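Side-chain contact in interleukin-1beta (Gallus gallus, PDB 2WRY), which probably acts as a secreted inflammatory cytokine that binds the interleukin-1 receptor, the chain being the C-terminal beta-trefoil part of a longer protein: residues V103-T106 / R107-F110. Numbering follows the deposited sequence.
Sequences VELT and RFIF
Arg107 folds back over the carbonyl of Glu104 in a run of overlapping i to i+3 turns, in the loop between strands 99-100 and 110-115 of the beta-trefoil. Backbone bonds define the run: Phe108 N donates to Leu105 O at 3.1 Å, Ile109 N to Thr106 O at 2.9 Å, and Arg107 N only weakly to Glu104 O. Glu104 O has a stronger donor in Arg107 NH1, 3.0 Å away with an N-H...O angle of 156°. The oxygen lies near the guanidinium plane, whereas NH1 approaches from well above the carbonyl plane. A chi1 of 73° wedges Arg107 CG between the two backbone arms, 3.2 Å from Glu104 O, and the straight chain beyond brings NH1 round to the same oxygen. Glu104 runs alongside, but Glu104 OE2 stands 3.6 Å from Arg107 NH1 and well out of the guanidinium plane, evidence of a long salt bridge by charge alone. Arg107 NE has a stronger charged partner in Glu92 of strand 86-93. A leucine in place of Arg107 would probably leave the Glu92 carboxylate without this mate and Glu104 O with the weak backbone bond as its remaining link across the turn. Thr106 points its CB away from 107-110; its OG1 bonds to Ser102 O, and its side chain rests on Ile100 and Ala126. Phe108 CE2 lies 3.3 Å above the plane of the Arg107 guanidinium, over its centre, with the ring oblique to it. Leu105, which also touches Ile100, reaches the same ring atom, its CD2 lying 4.1 Å from Phe108 CE2.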
loop_
_atom_site.group_PDB
_atom_site.type_symbol
_atom_site.label_atom_id
_atom_site.label_comp_id
_atom_site.label_asym_id
_atom_site.label_seq_id
_atom_site.Cartn_x
_atom_site.Cartn_y
_atom_site.Cartn_z
ATOM N N VAL A 103 3.501 -3.383 18.558
ATOM C CA VAL A 103 3.962 -2.219 17.795
ATOM C C VAL A 103 4.720 -2.698 16.559
ATOM O O VAL A 103 4.556 -2.158 15.465
ATOM C CB VAL A 103 4.821 -1.245 18.680
ATOM C CG1 VAL A 103 5.391 -0.101 17.853
ATOM C CG2 VAL A 103 3.975 -0.691 19.812
ATOM N N GLU A 104 5.514 -3.749 16.739
ATOM C CA GLU A 104 6.310 -4.338 15.646
ATOM C C GLU A 104 5.430 -4.756 14.473
ATOM O O GLU A 104 5.721 -4.407 13.341
ATOM C CB GLU A 104 7.114 -5.548 16.131
ATOM C CG GLU A 104 8.276 -5.896 15.230
ATOM C CD GLU A 104 8.574 -7.399 15.166
ATOM O OE1 GLU A 104 7.872 -8.204 15.839
ATOM O OE2 GLU A 104 9.530 -7.775 14.433
ATOM N N LEU A 105 4.368 -5.512 14.760
ATOM C CA LEU A 105 3.487 -6.029 13.687
ATOM C C LEU A 105 2.613 -4.936 13.093
ATOM O O LEU A 105 2.108 -5.085 11.988
ATOM C CB LEU A 105 2.606 -7.158 14.209
ATOM C CG LEU A 105 3.359 -8.468 14.428
ATOM C CD1 LEU A 105 2.452 -9.389 15.229
ATOM C CD2 LEU A 105 3.752 -9.065 13.078
ATOM N N THR A 106 2.427 -3.843 13.826
ATOM C CA THR A 106 1.642 -2.720 13.287
ATOM C C THR A 106 2.265 -2.126 12.009
ATOM O O THR A 106 1.558 -1.451 11.238
ATOM C CB THR A 106 1.359 -1.664 14.372
ATOM O OG1 THR A 106 0.572 -2.282 15.404
ATOM C CG2 THR A 106 0.583 -0.485 13.805
ATOM N N ARG A 107 3.541 -2.433 11.735
ATOM C CA ARG A 107 4.201 -2.018 10.480
ATOM C C ARG A 107 3.422 -2.444 9.233
ATOM O O ARG A 107 3.524 -1.789 8.177
ATOM C CB ARG A 107 5.653 -2.550 10.401
ATOM C CG ARG A 107 5.788 -4.055 10.149
ATOM C CD ARG A 107 7.240 -4.436 10.262
ATOM N NE ARG A 107 7.547 -5.816 9.888
ATOM C CZ ARG A 107 7.526 -6.836 10.741
ATOM N NH1 ARG A 107 7.120 -6.652 11.995
ATOM N NH2 ARG A 107 7.849 -8.057 10.328
ATOM N N PHE A 108 2.651 -3.531 9.355
ATOM C CA PHE A 108 1.895 -4.054 8.217
ATOM C C PHE A 108 0.540 -3.413 8.026
ATOM O O PHE A 108 -0.100 -3.675 7.016
ATOM C CB PHE A 108 1.645 -5.549 8.400
ATOM C CG PHE A 108 2.894 -6.368 8.284
ATOM C CD1 PHE A 108 3.537 -6.511 7.051
ATOM C CD2 PHE A 108 3.420 -7.006 9.406
ATOM C CE1 PHE A 108 4.691 -7.292 6.921
ATOM C CE2 PHE A 108 4.599 -7.781 9.293
ATOM C CZ PHE A 108 5.223 -7.924 8.062
ATOM N N ILE A 109 0.093 -2.599 8.986
ATOM C CA ILE A 109 -1.265 -2.057 8.947
ATOM C C ILE A 109 -1.300 -0.644 8.362
ATOM O O ILE A 109 -0.495 0.217 8.719
ATOM C CB ILE A 109 -1.943 -2.084 10.362
ATOM C CG1 ILE A 109 -2.110 -3.522 10.861
ATOM C CG2 ILE A 109 -3.310 -1.367 10.359
ATOM C CD1 ILE A 109 -3.002 -4.385 9.962
ATOM N N PHE A 110 -2.241 -0.445 7.446
ATOM C CA PHE A 110 -2.558 0.865 6.854
ATOM C C PHE A 110 -4.020 1.129 7.077
ATOM O O PHE A 110 -4.815 0.197 7.138
ATOM C CB PHE A 110 -2.276 0.870 5.343
ATOM C CG PHE A 110 -0.822 0.621 5.007
ATOM C CD1 PHE A 110 -0.295 -0.678 5.013
ATOM C CD2 PHE A 110 0.032 1.685 4.700
ATOM C CE1 PHE A 110 1.069 -0.910 4.697
ATOM C CE2 PHE A 110 1.399 1.479 4.398
ATOM C CZ PHE A 110 1.921 0.163 4.412
#